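Local coordinates for hypothetical protein (Giardia lamblia, PDB 3I3F) that is of unknown function but belongs to the YjgF-like endoribonuclease L-PSP family and binds pentanoic acid at pockets built by more than one subunit of its trimer, at residues T16-P21 against L72-S77; C20-K25 against I47-T52; G43-D48 against L130-N135; Q60-F65 against N102-E107; V83-F88 against P116-V121. All blocks are in the same frame, centred on the assembly; numbering follows the deposited sequence.

Overall arrangement
Five contacts trace one YjgF-like subunit from the edge of its mixed sheet to the ligand sites. Interactions 1 and 2 share Cys20 and Pro21, their centres about 13 Å apart, and bind the segment after strand 16-18 to the end of helix 56-74 and to a surface loop. That loop runs back into interaction 3, which shares Ile47 and Asp48 and joins strand 131-139. Interactions 4 and 5, whose segments alternate, both fall between the segments of interaction 3 along the chain. Interaction 4 uses helix 56-74, as interaction 1 does, with helix 95-108; interaction 5 pairs strands 82-90 and 117-123. Interactions 3 and 5 hold pentanoic acid pockets where subunits meet.

Interaction 1: residues T16-P21 against L72-S77; sequences TFLVCP and LEYANS
The last turn of helix 56-74 meets the chain just as it leaves the edge strand 16-18, and one aromatic ring carries most of the contact. Tyr74 has CG anti to its backbone N (chi1 -171°), which sends the ring out from the helix toward residues 18-21. Cys20 lies over one face, its CA 3.7 Å from the ring centroid and only 13° off the ring normal, a clear CH-pi contact. Its CB stands 3.8 Å from Tyr74 CG, whereas the thiol comes obliquely, with SG 4.5 Å from the centroid in a sulfur-aromatic contact. Pro21 crosses the tyrosine at about a right angle and puts CD 3.5 Å from Tyr74 CE1. Near the ring plane, Leu18 brings CB to the edge; its CD2 branch goes on to Ala75, meeting CA there at 4.1 Å. Ile32 of the adjoining strand touches Leu18, Tyr74 and Ala75, so this apolar patch continues onto the sheet.

The helix stops in a Schellman motif: Ser77 N donates to Leu72 O at 2.7 Å, and Asn76, with positive phi, gives its N-H to Glu73 O. The chain therefore turns away immediately after presenting Tyr74. At the ring's outer end, a water in the ring plane accepts from Val19 N at 2.9 Å and is also hydrogen-bonded to Tyr74 OH. The chemistry is thus divided: dispersion and CH-pi attraction hold the ring face, while its phenol end is joined to the backbone beyond the strand through water.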
# COMPACT_ATOMS: atom_id res chain seq x y z
N THR A 16 3.85 -19.12 0.25
CA THR A 16 4.44 -19.69 1.45
C THR A 16 4.68 -18.59 2.47
O THR A 16 5.06 -17.48 2.11
CB THR A 16 5.77 -20.41 1.13
OG1 THR A 16 6.67 -19.49 0.50
CG2 THR A 16 5.53 -21.59 0.21
N PHE A 17 4.44 -18.91 3.74
CA PHE A 17 4.58 -17.95 4.82
C PHE A 17 5.73 -18.37 5.72
O PHE A 17 5.81 -19.53 6.14
CB PHE A 17 3.26 -17.82 5.59
CG PHE A 17 2.11 -17.46 4.71
CD1 PHE A 17 1.80 -16.13 4.46
CD2 PHE A 17 1.35 -18.44 4.09
CE1 PHE A 17 0.74 -15.79 3.62
CE2 PHE A 17 0.29 -18.11 3.25
CZ PHE A 17 -0.01 -16.78 3.02
N LEU A 18 6.63 -17.44 6.00
CA LEU A 18 7.87 -17.71 6.72
C LEU A 18 7.96 -16.84 7.96
O LEU A 18 7.37 -15.76 8.02
CB LEU A 18 9.08 -17.43 5.83
CG LEU A 18 9.44 -18.41 4.71
CD1 LEU A 18 8.29 -18.62 3.73
CD2 LEU A 18 10.67 -17.92 3.97
N VAL A 19 8.70 -17.33 8.96
CA VAL A 19 9.04 -16.54 10.13
C VAL A 19 10.54 -16.66 10.38
O VAL A 19 11.04 -17.75 10.67
CB VAL A 19 8.27 -17.01 11.39
CG1 VAL A 19 8.64 -16.15 12.59
CG2 VAL A 19 6.77 -16.97 11.14
N CYS A 20 11.24 -15.54 10.25
CA CYS A 20 12.65 -15.48 10.60
C CYS A 20 12.76 -15.51 12.12
O CYS A 20 12.22 -14.62 12.79
CB CYS A 20 13.28 -14.21 10.05
SG CYS A 20 15.01 -13.99 10.52
N PRO A 21 13.45 -16.52 12.68
CA PRO A 21 13.51 -16.63 14.14
C PRO A 21 14.27 -15.51 14.86
O PRO A 21 14.15 -15.39 16.07
CB PRO A 21 14.20 -17.98 14.37
CG PRO A 21 14.94 -18.26 13.12
CD PRO A 21 14.17 -17.62 12.01
N LEU A 72 14.25 -10.42 4.68
CA LEU A 72 14.48 -10.59 3.25
C LEU A 72 15.58 -11.61 2.97
O LEU A 72 15.43 -12.45 2.08
CB LEU A 72 14.81 -9.25 2.58
CG LEU A 72 13.64 -8.27 2.50
CD1 LEU A 72 14.09 -6.93 1.93
CD2 LEU A 72 12.50 -8.84 1.67
N GLU A 73 16.67 -11.56 3.72
CA GLU A 73 17.77 -12.52 3.52
C GLU A 73 17.33 -13.95 3.87
O GLU A 73 17.69 -14.90 3.18
CB GLU A 73 19.01 -12.10 4.31
CG GLU A 73 19.68 -10.87 3.69
CD GLU A 73 20.89 -10.37 4.45
OE1 GLU A 73 21.30 -11.01 5.45
OE2 GLU A 73 21.44 -9.32 4.06
N TYR A 74 16.51 -14.07 4.92
CA TYR A 74 15.92 -15.35 5.31
C TYR A 74 15.04 -15.92 4.19
O TYR A 74 14.98 -17.14 4.00
CB TYR A 74 15.09 -15.13 6.59
CG TYR A 74 14.56 -16.38 7.26
CD1 TYR A 74 15.40 -17.21 7.99
CD2 TYR A 74 13.21 -16.70 7.20
CE1 TYR A 74 14.91 -18.35 8.62
CE2 TYR A 74 12.71 -17.83 7.83
CZ TYR A 74 13.56 -18.65 8.54
OH TYR A 74 13.06 -19.77 9.16
N ALA A 75 14.39 -15.03 3.44
CA ALA A 75 13.51 -15.41 2.33
C ALA A 75 14.21 -15.45 0.96
O ALA A 75 13.54 -15.37 -0.07
CB ALA A 75 12.31 -14.46 2.28
N ASN A 76 15.54 -15.58 0.96
CA ASN A 76 16.33 -15.64 -0.28
C ASN A 76 16.23 -14.36 -1.11
O ASN A 76 16.15 -14.39 -2.34
CB ASN A 76 15.95 -16.88 -1.11
CG ASN A 76 17.05 -17.29 -2.09
OD1 ASN A 76 18.24 -17.07 -1.84
ND2 ASN A 76 16.65 -17.90 -3.20
N SER A 77 16.25 -13.22 -0.41
CA SER A 77 16.20 -11.90 -1.03
C SER A 77 17.23 -11.01 -0.32
O SER A 77 18.20 -11.51 0.25
CB SER A 77 14.78 -11.33 -0.92
OG SER A 77 14.64 -10.13 -1.65
O HOH W 1 10.01 -19.91 8.72

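Interaction 2: residues C20-K25 against I47-T52; sequences CPDVVK and IDKSGT
Val24 and Lys49 represent two kinds of grip between loops 20-25 and 47-52. In the tight part Val24 packs on backbone carbonyls and on Ile47. It holds CG1 in the crowded position between its backbone N and carbonyl carbon (chi1 65°), which places that methyl 3.6 Å from Ile47 O. Its CG2 crosses Ile47 obliquely and meets CG2 there at 4.1 Å, while Val24 CB lies against Asp48 O. A water accepts from Val24 N and donates to Ile47 O. The solvent side is looser. Lys49, bent at chi2 (60°), passes its aliphatic chain by the carbonyls of Pro21 and Asp22 and ends in a weak hydrogen bond from NZ to Pro21 O at 3.1 Å. A water, modelled at two sites too close to be filled together, accepts from Lys49 NZ and donates to Val23 O. The Asp22 carboxylate instead salt-bridges Lys70. Each loop contains a type I beta turn, Cys20-Val23 and Asp48-Gly51; at the second, Asp48 OD1 accepts from Ser50 OG within it and Thr52 N after it. The arrangement is that of two turn-bearing surface loops packed together, with Ile47 reaching Phe26 at the pentanoic acid pocket.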
# COMPACT_ATOMS: atom_id res chain seq x y z
N CYS A 20 11.24 -15.54 10.25
CA CYS A 20 12.65 -15.48 10.60
C CYS A 20 12.76 -15.51 12.12
O CYS A 20 12.22 -14.62 12.79
CB CYS A 20 13.28 -14.21 10.05
SG CYS A 20 15.01 -13.99 10.52
N PRO A 21 13.45 -16.52 12.68
CA PRO A 21 13.51 -16.63 14.14
C PRO A 21 14.27 -15.51 14.86
O PRO A 21 14.15 -15.39 16.07
CB PRO A 21 14.20 -17.98 14.37
CG PRO A 21 14.94 -18.26 13.12
CD PRO A 21 14.17 -17.62 12.01
N ASP A 22 15.03 -14.69 14.11
CA ASP A 22 15.80 -13.59 14.70
C ASP A 22 15.06 -12.25 14.60
O ASP A 22 15.62 -11.21 14.95
CB ASP A 22 17.18 -13.49 14.03
CG ASP A 22 18.15 -12.63 14.83
OD1 ASP A 22 18.00 -12.54 16.07
OD2 ASP A 22 19.07 -12.04 14.22
N VAL A 23 13.82 -12.28 14.14
CA VAL A 23 13.01 -11.07 14.03
C VAL A 23 11.67 -11.26 14.74
O VAL A 23 11.04 -12.32 14.63
CB VAL A 23 12.76 -10.68 12.55
CG1 VAL A 23 11.90 -9.42 12.45
CG2 VAL A 23 14.09 -10.46 11.83
N VAL A 24 11.25 -10.24 15.49
CA VAL A 24 9.99 -10.28 16.23
C VAL A 24 8.82 -10.66 15.32
O VAL A 24 8.73 -10.22 14.16
CB VAL A 24 9.71 -8.93 16.93
CG1 VAL A 24 9.50 -7.80 15.92
CG2 VAL A 24 8.51 -9.04 17.86
N LYS A 25 7.92 -11.48 15.85
CA LYS A 25 6.75 -11.97 15.14
C LYS A 25 5.51 -11.54 15.92
O LYS A 25 5.43 -11.76 17.13
CB LYS A 25 6.82 -13.50 15.02
CG LYS A 25 5.58 -14.17 14.43
CD LYS A 25 5.36 -13.77 12.99
CE LYS A 25 4.20 -14.53 12.37
NZ LYS A 25 2.88 -14.17 12.96
N ILE A 47 11.19 -2.84 16.92
CA ILE A 47 11.16 -3.76 18.05
C ILE A 47 12.15 -4.89 17.78
O ILE A 47 12.16 -5.46 16.69
CB ILE A 47 9.74 -4.33 18.25
CG1 ILE A 47 8.77 -3.20 18.62
CG2 ILE A 47 9.74 -5.41 19.33
CD1 ILE A 47 7.32 -3.62 18.67
N ASP A 48 12.99 -5.20 18.77
CA ASP A 48 14.00 -6.25 18.61
C ASP A 48 13.41 -7.62 18.93
O ASP A 48 12.24 -7.72 19.30
CB ASP A 48 15.28 -5.94 19.42
CG ASP A 48 15.03 -5.89 20.93
OD1 ASP A 48 14.11 -6.56 21.43
OD2 ASP A 48 15.79 -5.16 21.61
N LYS A 49 14.22 -8.67 18.78
CA LYS A 49 13.74 -10.04 18.96
C LYS A 49 13.20 -10.31 20.37
O LYS A 49 12.26 -11.09 20.53
CB LYS A 49 14.85 -11.04 18.61
CG LYS A 49 14.55 -12.51 18.94
CD LYS A 49 13.32 -13.04 18.24
CE LYS A 49 12.95 -14.41 18.79
NZ LYS A 49 11.81 -15.03 18.08
N SER A 50 13.77 -9.65 21.37
CA SER A 50 13.30 -9.79 22.76
C SER A 50 11.93 -9.14 23.00
O SER A 50 11.34 -9.32 24.06
CB SER A 50 14.32 -9.23 23.75
OG SER A 50 14.33 -7.81 23.74
N GLY A 51 11.44 -8.37 22.02
CA GLY A 51 10.15 -7.71 22.12
C GLY A 51 10.24 -6.29 22.67
O GLY A 51 9.22 -5.69 23.00
N THR A 52 11.45 -5.76 22.75
CA THR A 52 11.69 -4.43 23.28
C THR A 52 11.61 -3.38 22.18
O THR A 52 12.33 -3.47 21.18
CB THR A 52 13.07 -4.34 23.96
OG1 THR A 52 13.14 -5.28 25.04
CG2 THR A 52 13.32 -2.93 24.50
O HOH W 2 10.64 -14.95 15.24
O HOH W 3 10.11 -14.23 16.26
O HOH W 4 13.01 -8.01 15.81

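Interaction 3: residues G43-D48 against L130-N135. With LEA (pentanoic acid), chain F.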
# COMPACT_ATOMS: atom_id res chain seq x y z
N GLY A 43 4.09 -5.50 8.25
CA GLY A 43 4.61 -4.24 8.79
C GLY A 43 5.82 -4.46 9.68
O GLY A 43 5.84 -5.39 10.49
N SER A 44 6.84 -3.62 9.49
CA SER A 44 8.07 -3.69 10.27
C SER A 44 8.19 -2.46 11.15
O SER A 44 7.93 -1.34 10.70
CB SER A 44 9.29 -3.80 9.35
OG SER A 44 9.24 -5.00 8.60
N VAL A 45 8.60 -2.67 12.40
CA VAL A 45 8.72 -1.60 13.38
C VAL A 45 10.00 -1.80 14.19
O VAL A 45 10.66 -2.83 14.07
CB VAL A 45 7.49 -1.56 14.30
CG1 VAL A 45 6.23 -1.23 13.49
CG2 VAL A 45 7.32 -2.89 15.04
N GLY A 46 10.33 -0.80 15.01
CA GLY A 46 11.61 -0.78 15.72
C GLY A 46 11.65 -1.59 17.00
O GLY A 46 12.10 -1.11 18.04
N ILE A 47 11.19 -2.84 16.92
CA ILE A 47 11.16 -3.76 18.05
C ILE A 47 12.15 -4.89 17.78
O ILE A 47 12.16 -5.46 16.69
CB ILE A 47 9.74 -4.33 18.25
CG1 ILE A 47 8.77 -3.20 18.62
CG2 ILE A 47 9.74 -5.41 19.33
CD1 ILE A 47 7.32 -3.62 18.67
N ASP A 48 12.99 -5.20 18.77
CA ASP A 48 14.00 -6.25 18.61
C ASP A 48 13.41 -7.62 18.93
O ASP A 48 12.24 -7.72 19.30
CB ASP A 48 15.28 -5.94 19.42
CG ASP A 48 15.03 -5.89 20.93
OD1 ASP A 48 14.11 -6.56 21.43
OD2 ASP A 48 15.79 -5.16 21.61
N LEU A 130 7.15 5.28 16.37
CA LEU A 130 7.50 6.54 15.71
C LEU A 130 7.61 6.39 14.20
O LEU A 130 7.50 7.37 13.46
CB LEU A 130 8.81 7.09 16.28
CG LEU A 130 8.83 7.33 17.79
CD1 LEU A 130 10.22 7.72 18.25
CD2 LEU A 130 7.81 8.40 18.18
N VAL A 131 7.86 5.16 13.75
CA VAL A 131 8.00 4.84 12.34
C VAL A 131 7.52 3.42 12.08
O VAL A 131 7.65 2.54 12.95
CB VAL A 131 9.47 5.00 11.87
CG1 VAL A 131 10.40 4.14 12.72
CG2 VAL A 131 9.61 4.65 10.39
N GLU A 132 6.96 3.20 10.91
CA GLU A 132 6.58 1.86 10.47
C GLU A 132 6.78 1.77 8.97
O GLU A 132 6.39 2.67 8.23
CB GLU A 132 5.12 1.57 10.83
CG GLU A 132 4.69 0.14 10.50
CD GLU A 132 3.34 -0.24 11.07
OE1 GLU A 132 2.77 0.55 11.86
OE2 GLU A 132 2.86 -1.34 10.73
N VAL A 133 7.41 0.68 8.53
CA VAL A 133 7.65 0.45 7.11
C VAL A 133 6.79 -0.72 6.66
O VAL A 133 6.86 -1.81 7.24
CB VAL A 133 9.14 0.19 6.83
CG1 VAL A 133 9.36 -0.13 5.36
CG2 VAL A 133 9.97 1.40 7.25
N VAL A 134 5.97 -0.48 5.65
CA VAL A 134 4.96 -1.44 5.21
C VAL A 134 5.03 -1.66 3.71
O VAL A 134 5.70 -0.91 2.99
CB VAL A 134 3.54 -0.99 5.61
CG1 VAL A 134 3.46 -0.69 7.11
CG2 VAL A 134 3.10 0.23 4.80
N ASN A 135 4.33 -2.68 3.23
CA ASN A 135 4.26 -3.00 1.81
C ASN A 135 5.64 -3.14 1.15
O ASN A 135 5.83 -2.73 0.00
CB ASN A 135 3.41 -1.97 1.06
CG ASN A 135 1.95 -2.01 1.49
OD1 ASN A 135 1.40 -3.08 1.73
ND2 ASN A 135 1.33 -0.84 1.60
C2 LEA F . -0.55 -4.77 12.57
O2 LEA F . -0.82 -5.00 11.37
C3 LEA F . 0.88 -4.69 13.03
C4 LEA F . 1.87 -4.75 11.86
C5 LEA F . 3.33 -4.68 12.29
C6 LEA F . 3.53 -4.21 13.72
O1 LEA F . -1.44 -4.60 13.43
O HOH W 5 8.26 -4.03 6.34
O HOH W 6 8.97 1.61 15.12
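Gly43 opens the segment at the ligand: its carbonyl O lies 3.2 Å from C5 of the pentanoic acid, and with no side chain in the way its CA approaches Glu132 OE2 to 3.9 Å. That glutamate, CG anti to the backbone N (chi1 -175°) and extended beyond it, also sets OE2 beside the ligand's C4 and C5. Arg118 NH2 of the second subunit and Gln126 NE2 hydrogen-bond the pentanoic acid, so the site lies between subunits. Ser44 forms the single antiparallel bridge of the contact, a hydrogen-bonded pair with Val133. Its N-H reaches Val133 O at 2.9 Å, and its O receives Val133 N at 3.0 Å; both bonds are nearly straight and lie in the carbonyl planes. A water links Ser44 OG to the same Val133 O. Val45 then runs side by side with Glu132, pointing the same way, and its CG1 packs 3.6 Å from Glu132 CG. Gly46 is the centre of an inverse gamma turn that takes the chain away from strand 131-139, and a second water, accepting from Gly46 N and donating to Val131 O, joins the backbones where direct bonds have ended. Helix 56-74 covers the pair through Ile68, which touches both Ser44 and Val133, while strand 82-90 bonds to the far edge of 131-135, and Cys119 of the second subunit packs on Glu132 and Val134.

Interaction 4: residues Q60-F65 against N102-E107; sequences QTRQTF and NELYRE
Leu104 lies at the middle of this helix-helix contact, in which the two helices of the YjgF-like alpha/beta fold, 56-74 and 95-108, run roughly parallel with a crossing angle of -31°. The local axes come no closer than 10.2 Å, so side chains rather than backbones fill the interface. Leu104, with CG anti to its carbonyl carbon, splits its branches between two neighbours. CD1 crosses obliquely onto Thr61, 4.0 Å from CB, while CD2 sits over one face of the Arg62 guanidinium, offset toward the rim, 3.3 Å from NH2. Arg62, extended from CG to NE, thus lays a charged plane across an apolar methyl. The same NH2 makes a long salt bridge with Glu107 OE1 at 3.5 Å, the two planes turned 48° apart, and a weak ion pair with Glu58; this charged end lies on the exposed flank. At the buried end, Phe65 presents its tip to the edge of Tyr105, with CZ 3.5 Å from Tyr105 CD1 and the two rings steeply inclined.

Farther out, the sheet supports the first helix: Val131 touches Thr61, and Val133 touches Phe65. Phe101 and Val108 of the second helix also pack on Phe65, and Tyr105 extends to Leu85 and Ile87 on strand 82-90. Thr61 OG1 is taken up by Leu57 O one turn back. Gln60 ties the helix to the residue just before strand 131-139 by accepting Leu130 N on OE1, and its carbonyl O takes two donors from one residue, Thr64 N and, at 2.8 Å, Thr64 OG1.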
# COMPACT_ATOMS: atom_id res chain seq x y z
N GLN A 60 14.67 3.27 16.59
CA GLN A 60 13.54 2.56 15.99
C GLN A 60 13.74 2.38 14.48
O GLN A 60 13.43 1.32 13.94
CB GLN A 60 12.21 3.27 16.26
CG GLN A 60 11.71 3.09 17.68
CD GLN A 60 10.29 3.60 17.88
OE1 GLN A 60 9.49 3.67 16.94
NE2 GLN A 60 9.97 3.96 19.12
N THR A 61 14.28 3.40 13.82
CA THR A 61 14.53 3.34 12.39
C THR A 61 15.59 2.29 12.05
O THR A 61 15.39 1.48 11.15
CB THR A 61 14.96 4.71 11.83
OG1 THR A 61 13.90 5.66 12.03
CG2 THR A 61 15.28 4.63 10.34
N ARG A 62 16.70 2.29 12.79
CA ARG A 62 17.76 1.31 12.56
C ARG A 62 17.27 -0.11 12.79
O ARG A 62 17.57 -1.02 12.02
CB ARG A 62 18.97 1.61 13.46
CG ARG A 62 19.72 2.88 13.09
CD ARG A 62 20.90 3.12 14.01
NE ARG A 62 21.62 4.35 13.69
CZ ARG A 62 22.53 4.46 12.72
NH1 ARG A 62 22.84 3.40 11.99
NH2 ARG A 62 23.14 5.61 12.50
N GLN A 63 16.50 -0.31 13.86
CA GLN A 63 15.95 -1.63 14.18
C GLN A 63 14.95 -2.10 13.12
O GLN A 63 14.93 -3.27 12.75
CB GLN A 63 15.30 -1.63 15.57
CG GLN A 63 14.81 -3.00 16.03
CD GLN A 63 15.94 -3.98 16.24
OE1 GLN A 63 16.83 -3.75 17.06
NE2 GLN A 63 15.92 -5.09 15.51
N THR A 64 14.12 -1.17 12.63
CA THR A 64 13.14 -1.49 11.59
C THR A 64 13.81 -2.04 10.33
O THR A 64 13.39 -3.06 9.80
CB THR A 64 12.28 -0.26 11.23
OG1 THR A 64 11.51 0.13 12.37
CG2 THR A 64 11.34 -0.58 10.07
N PHE A 65 14.85 -1.36 9.86
CA PHE A 65 15.52 -1.80 8.64
C PHE A 65 16.41 -3.02 8.86
O PHE A 65 16.62 -3.80 7.93
CB PHE A 65 16.27 -0.64 7.97
CG PHE A 65 15.35 0.30 7.26
CD1 PHE A 65 14.72 -0.09 6.08
CD2 PHE A 65 15.06 1.56 7.78
CE1 PHE A 65 13.85 0.76 5.42
CE2 PHE A 65 14.19 2.42 7.12
CZ PHE A 65 13.58 2.01 5.94
N ASN A 102 15.15 10.31 7.15
CA ASN A 102 15.64 10.27 5.76
C ASN A 102 17.16 10.17 5.66
O ASN A 102 17.68 9.51 4.76
CB ASN A 102 15.11 11.46 4.96
CG ASN A 102 13.63 11.33 4.65
OD1 ASN A 102 13.16 10.25 4.26
ND2 ASN A 102 12.89 12.42 4.80
N GLU A 103 17.87 10.81 6.59
CA GLU A 103 19.32 10.66 6.67
C GLU A 103 19.70 9.20 6.90
O GLU A 103 20.58 8.66 6.22
CB GLU A 103 19.90 11.53 7.79
CG GLU A 103 19.75 13.02 7.54
CD GLU A 103 20.16 13.88 8.73
OE1 GLU A 103 20.40 13.34 9.83
OE2 GLU A 103 20.23 15.11 8.56
N LEU A 104 19.02 8.56 7.85
CA LEU A 104 19.25 7.14 8.15
C LEU A 104 18.82 6.24 6.99
O LEU A 104 19.49 5.26 6.69
CB LEU A 104 18.50 6.74 9.43
CG LEU A 104 18.99 7.42 10.71
CD1 LEU A 104 17.96 7.29 11.81
CD2 LEU A 104 20.33 6.82 11.14
N TYR A 105 17.71 6.60 6.35
CA TYR A 105 17.21 5.86 5.18
C TYR A 105 18.27 5.80 4.08
O TYR A 105 18.48 4.75 3.47
CB TYR A 105 15.95 6.53 4.64
CG TYR A 105 15.26 5.76 3.55
CD1 TYR A 105 14.35 4.76 3.85
CD2 TYR A 105 15.53 6.03 2.21
CE1 TYR A 105 13.71 4.04 2.85
CE2 TYR A 105 14.89 5.32 1.20
CZ TYR A 105 13.98 4.33 1.52
OH TYR A 105 13.34 3.62 0.54
N ARG A 106 18.95 6.92 3.85
CA ARG A 106 19.99 6.98 2.83
C ARG A 106 21.25 6.20 3.20
O ARG A 106 22.06 5.88 2.33
CB ARG A 106 20.35 8.44 2.50
CG ARG A 106 19.26 9.17 1.73
CD ARG A 106 19.73 10.53 1.25
NE ARG A 106 20.03 11.43 2.37
CZ ARG A 106 19.16 12.27 2.94
NH1 ARG A 106 17.90 12.35 2.52
NH2 ARG A 106 19.56 13.03 3.95
N GLU A 107 21.43 5.90 4.49
CA GLU A 107 22.52 5.01 4.93
C GLU A 107 22.18 3.54 4.68
O GLU A 107 23.08 2.70 4.57
CB GLU A 107 22.83 5.22 6.41
CG GLU A 107 23.41 6.58 6.73
CD GLU A 107 23.69 6.78 8.22
OE1 GLU A 107 23.41 5.86 9.02
OE2 GLU A 107 24.20 7.86 8.58

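Interaction 5: residues V83-F88 against P116-V121; sequences VSLNIF and PCRCCV. With LEA (pentanoic acid), chain D.
Arg118 NH2 is held by two hydrogen bonds, one to O2 of a pentanoic acid at 2.8 Å and one to Asn102 OD1. Arg118 projects from the second strand of a beta-alpha-beta unit, strand 82-90, helix 95-108 and strand 117-123, whose strands lie parallel and adjacent; with Cys119 and Cys120 it lines this ligand pocket. Arg118 NE adds a nearly straight bond to ligand O1, also at 2.8 Å, giving a two-point grip on the carboxylate that probably neutralises its charge. A bend at chi3 (103°) turns the guanidinium that way. Ile87 CD1 covers one face of it, 3.4 Å from NE, and Tyr105 makes a cation-pi contact with it. Along the strands, four backbone bonds join them: Cys117 N to Val83 O, Leu85 N and Ile87 N to the carbonyls of Cys117 and Cys119, and Val121 N to Ile87 O. Asn86 ND2 donates to Leu85 O from above the carbonyl plane and lies 3.3 Å from Cys119 SG; its OD1 to Asn135 ND2 link is repeated with the third subunit's Asn135. Phe88 and Val121 lie side by side on the face that carries Asn86, with Phe88 CE1 3.6 Å from Val121 CG2.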
# COMPACT_ATOMS: atom_id res chain seq x y z
N VAL A 83 11.85 -3.76 -4.42
CA VAL A 83 11.27 -3.03 -5.54
C VAL A 83 10.53 -1.79 -5.05
O VAL A 83 10.64 -0.70 -5.62
CB VAL A 83 10.26 -3.92 -6.30
CG1 VAL A 83 9.54 -3.14 -7.39
CG2 VAL A 83 10.97 -5.15 -6.88
N SER A 84 9.77 -1.96 -3.97
CA SER A 84 8.91 -0.91 -3.44
C SER A 84 8.71 -1.07 -1.94
O SER A 84 8.74 -2.18 -1.42
CB SER A 84 7.56 -0.95 -4.16
OG SER A 84 6.71 0.11 -3.75
N LEU A 85 8.52 0.06 -1.26
CA LEU A 85 8.13 0.06 0.15
C LEU A 85 7.37 1.35 0.47
O LEU A 85 7.42 2.31 -0.29
CB LEU A 85 9.35 -0.10 1.07
CG LEU A 85 10.46 0.95 1.05
CD1 LEU A 85 10.06 2.20 1.80
CD2 LEU A 85 11.73 0.37 1.64
N ASN A 86 6.63 1.34 1.58
CA ASN A 86 5.91 2.52 2.05
C ASN A 86 6.38 2.85 3.46
O ASN A 86 6.67 1.94 4.25
CB ASN A 86 4.40 2.27 2.14
CG ASN A 86 3.74 1.95 0.80
OD1 ASN A 86 2.56 1.59 0.78
ND2 ASN A 86 4.47 2.08 -0.30
N ILE A 87 6.43 4.13 3.78
CA ILE A 87 6.80 4.58 5.12
C ILE A 87 5.63 5.33 5.76
O ILE A 87 5.06 6.22 5.14
CB ILE A 87 8.02 5.51 5.08
CG1 ILE A 87 9.23 4.78 4.48
CG2 ILE A 87 8.36 6.01 6.48
CD1 ILE A 87 10.18 5.70 3.79
N PHE A 88 5.29 4.93 6.98
CA PHE A 88 4.39 5.71 7.82
C PHE A 88 5.22 6.28 8.96
O PHE A 88 5.80 5.53 9.75
CB PHE A 88 3.26 4.85 8.39
CG PHE A 88 2.20 4.49 7.39
CD1 PHE A 88 1.45 5.48 6.76
CD2 PHE A 88 1.92 3.16 7.09
CE1 PHE A 88 0.46 5.16 5.84
CE2 PHE A 88 0.93 2.83 6.17
CZ PHE A 88 0.20 3.83 5.55
N PRO A 116 14.82 2.07 -3.95
CA PRO A 116 13.54 1.48 -4.34
C PRO A 116 12.41 2.50 -4.42
O PRO A 116 12.52 3.61 -3.90
CB PRO A 116 13.26 0.47 -3.22
CG PRO A 116 14.01 0.98 -2.05
CD PRO A 116 15.24 1.64 -2.61
N CYS A 117 11.32 2.12 -5.08
CA CYS A 117 10.12 2.94 -5.08
C CYS A 117 9.69 3.19 -3.65
O CYS A 117 9.74 2.28 -2.81
CB CYS A 117 9.00 2.26 -5.87
SG CYS A 117 9.37 2.04 -7.62
N ARG A 118 9.29 4.42 -3.36
CA ARG A 118 8.99 4.83 -2.00
C ARG A 118 7.85 5.84 -1.97
O ARG A 118 7.68 6.62 -2.90
CB ARG A 118 10.23 5.46 -1.36
CG ARG A 118 10.19 5.52 0.14
CD ARG A 118 11.36 6.32 0.70
NE ARG A 118 10.95 7.66 1.14
CZ ARG A 118 11.61 8.41 2.03
NH1 ARG A 118 12.73 7.97 2.60
NH2 ARG A 118 11.14 9.60 2.36
N CYS A 119 7.07 5.79 -0.90
CA CYS A 119 6.24 6.92 -0.51
C CYS A 119 6.35 7.06 1.00
O CYS A 119 6.79 6.13 1.69
CB CYS A 119 4.78 6.72 -0.94
SG CYS A 119 3.91 5.35 -0.16
N CYS A 120 5.99 8.23 1.51
CA CYS A 120 6.12 8.53 2.92
C CYS A 120 5.06 9.54 3.34
O CYS A 120 5.01 10.65 2.79
CB CYS A 120 7.52 9.07 3.22
SG CYS A 120 7.85 9.33 4.98
N VAL A 121 4.21 9.15 4.28
CA VAL A 121 3.20 10.05 4.82
C VAL A 121 3.12 9.89 6.33
O VAL A 121 3.63 8.91 6.88
CB VAL A 121 1.80 9.77 4.22
CG1 VAL A 121 1.83 9.92 2.70
CG2 VAL A 121 1.31 8.38 4.61
C2 LEA D . 8.80 10.21 -0.22
O2 LEA D . 9.24 10.89 0.74
C3 LEA D . 8.22 10.91 -1.43
C4 LEA D . 8.03 12.41 -1.20
C5 LEA D . 7.83 13.17 -2.51
C6 LEA D . 6.85 12.47 -3.43
O1 LEA D . 8.82 8.96 -0.21